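Local atomic coordinates of CsuC (PDB entry 6FJY), a protein that probably acts as the periplasmic chaperone of the archaic chaperone-usher Csu pili, holding the tip adhesin subunit CsuE in a pre-assembly complex. Residues A1-I5 against V92-P96; W40-L45 against Y196-T202; V148-S152 against L163-N167; A173-K179 against I221-S227. All blocks are in the same frame, centred on the assembly; numbering follows the deposited sequence.

Contact 1 (A1-I5 against V92-P96); sequences ATFLI and VDELP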
# COMPACT_ATOMS: atom_id res chain seq x y z
N ALA A 1 15.75 -8.66 11.60
CA ALA A 1 14.61 -7.79 11.85
C ALA A 1 13.56 -7.90 10.74
O ALA A 1 13.87 -7.68 9.57
CB ALA A 1 15.06 -6.35 12.01
N THR A 2 12.32 -8.17 11.13
CA THR A 2 11.22 -8.32 10.18
C THR A 2 10.53 -6.97 10.03
O THR A 2 9.85 -6.51 10.95
CB THR A 2 10.23 -9.38 10.64
OG1 THR A 2 9.53 -8.91 11.80
CG2 THR A 2 10.93 -10.69 10.97
N PHE A 3 10.69 -6.36 8.86
CA PHE A 3 10.15 -5.05 8.56
C PHE A 3 8.91 -5.16 7.68
O PHE A 3 8.88 -5.92 6.71
CB PHE A 3 11.20 -4.20 7.85
CG PHE A 3 11.02 -2.75 8.04
CD1 PHE A 3 10.98 -2.21 9.31
CD2 PHE A 3 10.91 -1.91 6.94
CE1 PHE A 3 10.82 -0.85 9.49
CE2 PHE A 3 10.75 -0.55 7.11
CZ PHE A 3 10.70 -0.02 8.39
N LEU A 4 7.90 -4.37 8.02
CA LEU A 4 6.65 -4.27 7.29
C LEU A 4 6.43 -2.81 6.92
O LEU A 4 6.39 -1.94 7.81
CB LEU A 4 5.51 -4.82 8.14
CG LEU A 4 4.05 -4.71 7.73
CD1 LEU A 4 3.32 -5.93 8.20
CD2 LEU A 4 3.45 -3.48 8.35
N ILE A 5 6.33 -2.53 5.63
CA ILE A 5 6.14 -1.17 5.13
C ILE A 5 5.01 -1.18 4.10
O ILE A 5 5.07 -1.93 3.12
CB ILE A 5 7.44 -0.58 4.54
CG1 ILE A 5 7.14 0.74 3.84
CG2 ILE A 5 8.12 -1.56 3.60
CD1 ILE A 5 8.38 1.45 3.39
N VAL A 92 13.43 3.88 1.26
CA VAL A 92 13.66 3.65 2.69
C VAL A 92 14.66 2.51 2.87
O VAL A 92 14.51 1.42 2.30
CB VAL A 92 12.34 3.42 3.47
CG1 VAL A 92 11.11 3.55 2.57
CG2 VAL A 92 12.39 2.15 4.29
N ASP A 93 15.71 2.81 3.63
CA ASP A 93 16.82 1.90 3.89
C ASP A 93 16.68 1.32 5.29
O ASP A 93 16.65 2.08 6.27
CB ASP A 93 18.14 2.66 3.74
CG ASP A 93 18.47 2.96 2.30
OD1 ASP A 93 18.62 2.00 1.53
OD2 ASP A 93 18.58 4.16 1.93
N GLU A 94 16.59 -0.01 5.39
CA GLU A 94 16.29 -0.71 6.64
C GLU A 94 17.54 -1.45 7.13
O GLU A 94 18.03 -2.36 6.45
CB GLU A 94 15.13 -1.69 6.45
CG GLU A 94 14.62 -2.40 7.73
CD GLU A 94 15.21 -3.80 7.92
OE1 GLU A 94 16.05 -4.22 7.10
OE2 GLU A 94 14.82 -4.48 8.89
N LEU A 95 18.02 -1.07 8.31
CA LEU A 95 19.25 -1.63 8.88
C LEU A 95 18.95 -2.31 10.21
O LEU A 95 18.86 -1.63 11.25
CB LEU A 95 20.31 -0.54 9.06
CG LEU A 95 20.04 0.91 8.60
CD1 LEU A 95 21.10 1.85 9.16
CD2 LEU A 95 19.93 1.09 7.06
N PRO A 96 18.77 -3.65 10.23
CA PRO A 96 18.70 -4.44 11.47
C PRO A 96 19.86 -4.17 12.41
O PRO A 96 19.71 -3.40 13.36
CB PRO A 96 18.74 -5.88 10.96
CG PRO A 96 18.11 -5.82 9.62
CD PRO A 96 18.51 -4.48 9.04

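Contact 2 (W40-L45 against Y196-T202); sequences WNQDGL and YVLSNST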
# COMPACT_ATOMS: atom_id res chain seq x y z
N TRP A 40 11.25 11.58 -9.99
CA TRP A 40 11.42 10.50 -10.94
C TRP A 40 10.97 10.98 -12.32
O TRP A 40 9.82 11.39 -12.49
CB TRP A 40 10.60 9.29 -10.48
CG TRP A 40 10.60 8.10 -11.36
CD1 TRP A 40 11.46 7.80 -12.36
CD2 TRP A 40 9.65 7.02 -11.30
NE1 TRP A 40 11.11 6.60 -12.94
CE2 TRP A 40 10.00 6.10 -12.31
CE3 TRP A 40 8.54 6.74 -10.50
CZ2 TRP A 40 9.29 4.93 -12.54
CZ3 TRP A 40 7.82 5.58 -10.73
CH2 TRP A 40 8.21 4.68 -11.75
N ASN A 41 11.88 10.92 -13.29
CA ASN A 41 11.57 11.31 -14.65
C ASN A 41 12.18 10.29 -15.59
O ASN A 41 13.01 9.47 -15.18
CB ASN A 41 12.07 12.72 -14.99
CG ASN A 41 13.59 12.84 -14.95
OD1 ASN A 41 14.29 12.49 -15.90
ND2 ASN A 41 14.11 13.35 -13.83
N GLN A 42 11.70 10.28 -16.83
CA GLN A 42 12.31 9.41 -17.82
C GLN A 42 12.87 10.24 -18.98
O GLN A 42 12.60 9.97 -20.15
CB GLN A 42 11.30 8.37 -18.30
CG GLN A 42 10.96 7.31 -17.24
CD GLN A 42 9.86 6.34 -17.68
OE1 GLN A 42 9.01 6.68 -18.50
NE2 GLN A 42 9.88 5.15 -17.13
N ASP A 43 13.72 11.20 -18.64
CA ASP A 43 14.39 12.03 -19.63
C ASP A 43 15.66 11.31 -20.07
O ASP A 43 16.34 10.67 -19.27
CB ASP A 43 14.72 13.40 -19.04
CG ASP A 43 13.48 14.24 -18.78
OD1 ASP A 43 12.47 14.05 -19.49
OD2 ASP A 43 13.51 15.08 -17.86
N GLY A 44 15.98 11.44 -21.35
CA GLY A 44 17.05 10.65 -21.93
C GLY A 44 16.68 9.21 -22.17
O GLY A 44 17.57 8.36 -22.29
N LEU A 45 15.38 8.93 -22.25
CA LEU A 45 14.83 7.60 -22.52
C LEU A 45 15.22 6.58 -21.44
O LEU A 45 15.28 5.38 -21.70
CB LEU A 45 15.25 7.11 -23.91
CG LEU A 45 14.41 7.60 -25.09
CD1 LEU A 45 13.81 8.98 -24.86
CD2 LEU A 45 15.27 7.62 -26.33
N TYR A 196 7.76 0.63 -16.42
CA TYR A 196 7.06 1.89 -16.21
C TYR A 196 7.26 2.76 -17.44
O TYR A 196 8.38 2.91 -17.92
CB TYR A 196 7.59 2.62 -14.98
CG TYR A 196 6.97 2.21 -13.67
CD1 TYR A 196 5.74 2.75 -13.24
CD2 TYR A 196 7.60 1.28 -12.85
CE1 TYR A 196 5.17 2.35 -12.04
CE2 TYR A 196 7.03 0.87 -11.66
CZ TYR A 196 5.83 1.41 -11.24
OH TYR A 196 5.29 1.01 -10.05
N VAL A 197 6.15 3.29 -17.97
CA VAL A 197 6.19 4.37 -18.95
C VAL A 197 5.47 5.55 -18.31
O VAL A 197 4.24 5.59 -18.26
CB VAL A 197 5.56 3.97 -20.28
CG1 VAL A 197 5.84 5.03 -21.33
CG2 VAL A 197 6.11 2.63 -20.73
N LEU A 198 6.24 6.52 -17.83
CA LEU A 198 5.67 7.66 -17.14
C LEU A 198 4.89 8.54 -18.11
O LEU A 198 5.09 8.52 -19.33
CB LEU A 198 6.77 8.46 -16.45
CG LEU A 198 7.49 7.79 -15.27
CD1 LEU A 198 8.58 8.68 -14.75
CD2 LEU A 198 6.51 7.45 -14.13
N SER A 199 3.99 9.34 -17.54
CA SER A 199 3.17 10.27 -18.30
C SER A 199 4.03 11.24 -19.11
O SER A 199 5.02 11.78 -18.61
CB SER A 199 2.27 11.05 -17.36
OG SER A 199 3.07 11.88 -16.55
N ASN A 200 3.62 11.48 -20.35
CA ASN A 200 4.31 12.44 -21.22
C ASN A 200 5.80 12.15 -21.29
O ASN A 200 6.65 13.03 -21.15
CB ASN A 200 4.04 13.88 -20.77
CG ASN A 200 2.56 14.16 -20.55
OD1 ASN A 200 1.81 14.35 -21.50
ND2 ASN A 200 2.15 14.22 -19.29
N SER A 201 6.13 10.87 -21.48
CA SER A 201 7.51 10.42 -21.47
C SER A 201 7.70 9.32 -22.49
O SER A 201 6.74 8.71 -22.97
CB SER A 201 7.92 9.91 -20.07
OG SER A 201 7.66 10.88 -19.07
N THR A 202 8.96 9.05 -22.80
CA THR A 202 9.36 7.95 -23.67
C THR A 202 10.53 7.23 -23.02
O THR A 202 11.43 7.87 -22.47
CB THR A 202 9.76 8.43 -25.08
OG1 THR A 202 8.66 9.10 -25.72
CG2 THR A 202 10.22 7.25 -25.96
O HOH W 1 10.95 11.18 -21.88

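Contact 3 (V148-S152 against L163-N167); sequences VLQWS and LYLKN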
# COMPACT_ATOMS: atom_id res chain seq x y z
N VAL A 148 -1.52 6.61 -22.86
CA VAL A 148 -1.71 6.49 -24.30
C VAL A 148 -0.37 6.10 -24.89
O VAL A 148 0.54 6.94 -24.99
CB VAL A 148 -2.22 7.79 -24.95
CG1 VAL A 148 -2.39 7.60 -26.44
CG2 VAL A 148 -3.54 8.24 -24.33
N LEU A 149 -0.23 4.84 -25.28
CA LEU A 149 1.09 4.27 -25.52
C LEU A 149 1.31 3.99 -27.00
O LEU A 149 0.44 3.46 -27.69
CB LEU A 149 1.30 2.98 -24.71
CG LEU A 149 1.15 3.11 -23.20
CD1 LEU A 149 1.50 1.82 -22.48
CD2 LEU A 149 2.02 4.25 -22.68
N GLN A 150 2.51 4.34 -27.46
CA GLN A 150 2.97 4.04 -28.80
C GLN A 150 4.35 3.41 -28.71
O GLN A 150 5.09 3.64 -27.74
CB GLN A 150 3.03 5.31 -29.66
CG GLN A 150 1.72 5.66 -30.31
CD GLN A 150 1.73 7.05 -30.89
OE1 GLN A 150 2.78 7.61 -31.18
NE2 GLN A 150 0.54 7.63 -31.02
N TRP A 151 4.67 2.58 -29.69
CA TRP A 151 5.95 1.90 -29.74
C TRP A 151 6.61 2.13 -31.10
O TRP A 151 5.98 2.59 -32.06
CB TRP A 151 5.81 0.39 -29.47
CG TRP A 151 5.14 -0.39 -30.56
CD1 TRP A 151 3.81 -0.56 -30.74
CD2 TRP A 151 5.79 -1.12 -31.60
NE1 TRP A 151 3.58 -1.36 -31.83
CE2 TRP A 151 4.78 -1.71 -32.38
CE3 TRP A 151 7.12 -1.34 -31.95
CZ2 TRP A 151 5.06 -2.49 -33.50
CZ3 TRP A 151 7.40 -2.12 -33.06
CH2 TRP A 151 6.37 -2.69 -33.82
N SER A 152 7.90 1.82 -31.15
CA SER A 152 8.75 1.86 -32.33
C SER A 152 10.04 1.15 -31.96
O SER A 152 10.46 1.18 -30.79
CB SER A 152 9.03 3.29 -32.80
OG SER A 152 9.98 3.94 -31.97
N LEU A 163 13.53 -1.43 -27.90
CA LEU A 163 12.11 -1.10 -28.03
C LEU A 163 11.85 0.23 -27.35
O LEU A 163 12.22 0.42 -26.19
CB LEU A 163 11.23 -2.19 -27.41
CG LEU A 163 9.73 -1.86 -27.36
CD1 LEU A 163 9.17 -1.67 -28.75
CD2 LEU A 163 8.94 -2.92 -26.60
N TYR A 164 11.19 1.13 -28.06
CA TYR A 164 10.84 2.45 -27.55
C TYR A 164 9.34 2.47 -27.26
O TYR A 164 8.54 2.09 -28.11
CB TYR A 164 11.19 3.55 -28.56
CG TYR A 164 12.67 3.80 -28.78
CD1 TYR A 164 13.46 2.87 -29.45
CD2 TYR A 164 13.27 4.98 -28.37
CE1 TYR A 164 14.82 3.10 -29.67
CE2 TYR A 164 14.61 5.22 -28.59
CZ TYR A 164 15.38 4.28 -29.24
OH TYR A 164 16.72 4.53 -29.45
N LEU A 165 8.97 2.93 -26.06
CA LEU A 165 7.58 3.10 -25.67
C LEU A 165 7.34 4.55 -25.31
O LEU A 165 8.09 5.13 -24.52
CB LEU A 165 7.22 2.19 -24.49
CG LEU A 165 6.52 0.87 -24.79
CD1 LEU A 165 6.92 0.33 -26.13
CD2 LEU A 165 6.84 -0.15 -23.69
N LYS A 166 6.30 5.15 -25.88
CA LYS A 166 5.96 6.53 -25.61
C LYS A 166 4.59 6.61 -24.97
O LYS A 166 3.67 5.88 -25.35
CB LYS A 166 5.99 7.39 -26.89
CG LYS A 166 5.61 8.84 -26.64
CD LYS A 166 5.59 9.67 -27.91
CE LYS A 166 6.96 9.89 -28.49
NZ LYS A 166 6.85 10.56 -29.82
N ASN A 167 4.47 7.45 -23.95
CA ASN A 167 3.20 7.71 -23.29
C ASN A 167 2.82 9.16 -23.57
O ASN A 167 3.53 10.08 -23.16
CB ASN A 167 3.32 7.46 -21.79
CG ASN A 167 1.99 7.36 -21.11
OD1 ASN A 167 0.97 7.78 -21.66
ND2 ASN A 167 1.98 6.82 -19.90

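Contact 4 (A173-K179 against I221-S227); sequences ARLSALK and IYGVDSS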
# COMPACT_ATOMS: atom_id res chain seq x y z
N ALA A 173 1.76 4.26 -17.10
CA ALA A 173 1.41 2.88 -17.38
C ALA A 173 2.43 1.99 -16.67
O ALA A 173 3.63 2.25 -16.74
CB ALA A 173 1.41 2.59 -18.88
N ARG A 174 1.94 0.98 -15.95
CA ARG A 174 2.79 -0.06 -15.37
C ARG A 174 2.51 -1.33 -16.17
O ARG A 174 1.48 -1.99 -15.98
CB ARG A 174 2.54 -0.24 -13.87
CG ARG A 174 3.52 -1.21 -13.20
CD ARG A 174 3.41 -1.31 -11.66
NE ARG A 174 2.08 -1.00 -11.16
CZ ARG A 174 1.77 0.03 -10.38
NH1 ARG A 174 2.71 0.87 -9.99
NH2 ARG A 174 0.52 0.23 -10.01
N LEU A 175 3.41 -1.65 -17.09
CA LEU A 175 3.24 -2.75 -18.02
C LEU A 175 3.94 -3.99 -17.49
O LEU A 175 5.05 -3.91 -16.96
CB LEU A 175 3.79 -2.39 -19.39
CG LEU A 175 3.20 -1.16 -20.08
CD1 LEU A 175 3.90 -0.95 -21.40
CD2 LEU A 175 1.69 -1.29 -20.26
N SER A 176 3.29 -5.14 -17.66
CA SER A 176 3.80 -6.41 -17.15
C SER A 176 4.17 -7.35 -18.29
O SER A 176 5.35 -7.68 -18.46
CB SER A 176 2.80 -7.06 -16.19
OG SER A 176 1.54 -7.26 -16.81
N ALA A 177 3.20 -7.80 -19.08
CA ALA A 177 3.46 -8.76 -20.15
C ALA A 177 3.11 -8.11 -21.48
O ALA A 177 2.06 -7.48 -21.62
CB ALA A 177 2.66 -10.05 -19.96
N LEU A 178 3.99 -8.27 -22.47
CA LEU A 178 3.86 -7.64 -23.77
C LEU A 178 3.59 -8.70 -24.85
O LEU A 178 2.89 -9.69 -24.59
CB LEU A 178 5.11 -6.80 -24.03
CG LEU A 178 5.33 -5.49 -23.25
CD1 LEU A 178 5.85 -5.75 -21.85
CD2 LEU A 178 6.31 -4.61 -24.00
N LYS A 179 4.13 -8.49 -26.05
CA LYS A 179 4.01 -9.38 -27.20
C LYS A 179 2.55 -9.62 -27.58
O LYS A 179 1.64 -8.97 -27.05
CB LYS A 179 4.72 -10.72 -26.93
CG LYS A 179 5.36 -11.34 -28.18
CD LYS A 179 5.95 -12.72 -27.91
CE LYS A 179 4.88 -13.78 -27.73
NZ LYS A 179 4.42 -14.34 -29.03
N ILE A 221 1.23 -3.76 -30.27
CA ILE A 221 1.61 -4.61 -29.15
C ILE A 221 0.43 -4.74 -28.20
O ILE A 221 -0.40 -3.84 -28.07
CB ILE A 221 2.85 -4.05 -28.43
CG1 ILE A 221 3.96 -3.72 -29.42
CG2 ILE A 221 3.38 -5.04 -27.40
CD1 ILE A 221 5.22 -3.22 -28.73
N TYR A 222 0.37 -5.89 -27.53
CA TYR A 222 -0.61 -6.16 -26.49
C TYR A 222 0.09 -6.18 -25.13
O TYR A 222 1.16 -6.77 -24.98
CB TYR A 222 -1.31 -7.49 -26.74
CG TYR A 222 -2.42 -7.41 -27.76
CD1 TYR A 222 -3.24 -6.29 -27.84
CD2 TYR A 222 -2.65 -8.45 -28.65
CE1 TYR A 222 -4.26 -6.21 -28.77
CE2 TYR A 222 -3.67 -8.39 -29.59
CZ TYR A 222 -4.47 -7.27 -29.64
OH TYR A 222 -5.49 -7.20 -30.57
N GLY A 223 -0.53 -5.54 -24.14
CA GLY A 223 0.07 -5.43 -22.82
C GLY A 223 -0.97 -5.39 -21.72
O GLY A 223 -2.18 -5.27 -21.97
N VAL A 224 -0.49 -5.50 -20.48
CA VAL A 224 -1.32 -5.47 -19.29
C VAL A 224 -0.82 -4.33 -18.41
O VAL A 224 0.38 -4.24 -18.13
CB VAL A 224 -1.27 -6.80 -18.52
CG1 VAL A 224 -2.00 -6.69 -17.18
CG2 VAL A 224 -1.86 -7.93 -19.35
N ASP A 225 -1.73 -3.44 -18.01
CA ASP A 225 -1.38 -2.28 -17.20
C ASP A 225 -1.98 -2.47 -15.82
O ASP A 225 -3.17 -2.78 -15.68
CB ASP A 225 -1.87 -0.97 -17.82
CG ASP A 225 -1.53 0.25 -16.95
OD1 ASP A 225 -0.38 0.36 -16.46
OD2 ASP A 225 -2.42 1.11 -16.77
N SER A 226 -1.15 -2.29 -14.79
CA SER A 226 -1.57 -2.40 -13.40
C SER A 226 -1.64 -1.05 -12.71
O SER A 226 -1.67 -1.00 -11.47
CB SER A 226 -0.62 -3.36 -12.68
OG SER A 226 -0.44 -4.51 -13.48
N SER A 227 -1.66 0.03 -13.48
CA SER A 227 -1.67 1.38 -12.92
C SER A 227 -2.95 1.68 -12.14
O SER A 227 -2.90 2.34 -11.10
CB SER A 227 -1.48 2.40 -14.05
OG SER A 227 -2.60 2.42 -14.93

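Contact 1 (A1-I5 against V92-P96)
Phe3 and Glu94 both carry CG anti to the backbone N (chi1 -154° and -174°), and their side chains run past each other in opposite directions. They do so inside the N-terminal Ig-like beta sandwich of this PapD-family chaperone. Strands 3-5 and 92-95 run antiparallel here, but their axes stay 9.9 Å apart. No hydrogen bond joins them, and the contact is made through side chains. CG of Glu94 sits over one face of the Phe3 ring, 3.9 Å from its centroid, as a CH-pi contact. The Glu94 chain then bends at chi2 (-98°), and its carboxylate turns back toward the start of the chain. OE2 comes within 3.6 Å of Ala1 CB. Its approach to Ala1 O pairs two acceptors and is not a bond.

Deeper in, Ile5 and Val92 reach toward each other tip to tip. Ile5 is extended, and its CD1 lies 3.5 Å from Val92 CG1. Val92 CG2 also approaches the Phe3 ring obliquely, at CE2. Tyr116 touches both Phe3 and Ile5, while Leu23 of strand 18-25 packs on the same pair, so these side chains belong to the sandwich core. At the exposed end the contact closes with Ala1 CB against Pro96 CB, 3.9 Å apart.

Contact 2 (W40-L45 against Y196-T202)
Gln42 is the polar link between the two segments, and it uses both ends of its side-chain amide. The contact ties the end of strand 31-41, in the PapD-type N-terminal domain, to the bend between strands 195-197 and 201-204 in the C-terminal half, consistent with the two-domain architecture of this family. Gln42 OE1 accepts from Leu198 N at 2.9 Å, with the donor well above the carbonyl plane. Gln42 NE2 donates to Tyr196 O at 2.8 Å, and Tyr196 O lies close to the plane of the amide. NE2 also bonds to Asp47 OD1. These three bonds fix the rotation of the amide.

The backbone carbonyl of Gln42 is served by a water. That water donates to Gln42 O at 2.7 Å and accepts from Thr202 N, so it bridges the two segments. Gln42 to Leu45 form a type II beta turn. Overlapping its start, Asn41 OD1 accepts from Asp43 N on a lone pair, which makes an Asx turn. On the other segment, Ser201 OG donates to Ser199 O.

Beside these bonds, Trp40 points the edge of its six-membered ring at the face of Tyr196, with planes at 77°. Trp40 NE1 is bonded to Asp47 OD1. Tyr196 OH is hydrogen-bonded to Arg174 NH1 and to the backbone of the other protein chain. Leu198 packs over a face of the indole: its CD1 lies 3.7 Å from the centroid of the five-membered ring, only 6° off the normal.

Contact 3 (V148-S152 against L163-N167)
Trp151 and Leu165 face each other as a non-hydrogen-bonded pair. Trp151 has CG between its backbone N and carbonyl carbon, chi1 71°, and this carries the indole away from strand 163-167. Its CB stays close, 3.5 Å from Leu165 CD1. Further along, CE3 of the indole meets Leu163 CD1 at 3.8 Å, obliquely to the ring, the two side chains crossing at about a right angle. Leu163 brings that methyl over with its CG anti to the backbone N, chi1 174°.

Leu149 and Asn167 form the other non-hydrogen-bonded pair. Leu149 CD2 lies 3.5 Å from Asn167 CG. The Asn167 amide has a second role, since OD1 accepts from Val148 N at 3.0 Å and also from Gly169 N. The Val148 donor stands above the carbonyl plane. Asn167 ND2 donates to Lys171 O and Val197 O, so several backbone groups hold the amide in place.

These strands form an antiparallel beta hairpin in the sheet that also holds strands 201-204, 232-238 and 220-225. Gln150 and Lys166 bond in both directions, with Lys166 N to Gln150 O at 2.7 Å. Ser152 and Tyr164 do the same, and Tyr164 N lies nearly in line with the Ser152 C=O bond, 2.8 Å from Ser152 O. Leu149, Trp151 and Leu165 all touch Ile236 on one face of the sheet. On the other face lie Gln150, Ser152, Tyr164 and Lys166. There the Tyr164 ring leads away from the partner strand, while its CB remains 3.6 Å from Ser152 OG.

Contact 4 (A173-K179 against I221-S227)
Arg174 forms hydrogen bonds to the other segment with its backbone and its side chain. Its carbonyl O accepts from Ser226 N at 2.9 Å, in the carbonyl plane. Its NH2 donates to Ser226 O, also at 2.9 Å, from above that carbonyl plane. The Arg174 chain bends at chi3 (28°) to reach this oxygen. NH1 bonds to Tyr196 OH, and Tyr9 makes a cation-pi contact with the guanidinium. Asp225 OD1 also lies by the Arg174 backbone N, but so close that this bond is doubtful.

Further along, Ser176 N donates to Val224 O at 3.1 Å. Ser176 OG adds only a weak bond to the same oxygen, and it sits 3.3 Å from Val224 CB. The bonds of Val224 N to Ala177 O and Tyr222 N to Lys179 O are weak as well. At this end Leu178 CB lies 4.2 Å from Ile221 CG2; Leu163 touches Leu178, and Trp151 touches Ile221. Leu175 starts away from the partner strand, but its CD2 returns to 3.9 Å from Val224 O, and it also touches Leu149, Leu165 and Ile234.

A single backbone bridge, Leu175 with Asp225, joins the strands, whose axes differ by 115°. Short strand 173-175 meets edge strand 220-225 in the Ig-like beta-sandwich fold.

Contacts 2, 3 and 4 cluster, with contact 3 about 11 Å from contacts 2 and 4, centre to centre. Contact 1 stands apart: its centre is about 29 Å from contact 2 and about 36 Å from contact 3. Contacts 1 and 2 still reach one sheet through neighbouring strands 31-41 and 85-95. Contact 2 meets contact 3 where Ser201 O and Asn167 N lie 2.8 Å apart, a probable hydrogen bond. It meets contact 4 through Val197 N and Ala173 O, 3.0 Å apart and probably hydrogen-bonded. Ile221 CD1 of contact 4 packs on Trp151 CG of contact 3. Tyr196 in contact 2 also bonds to the other protein chain, consistent with a position beside the bound adhesin.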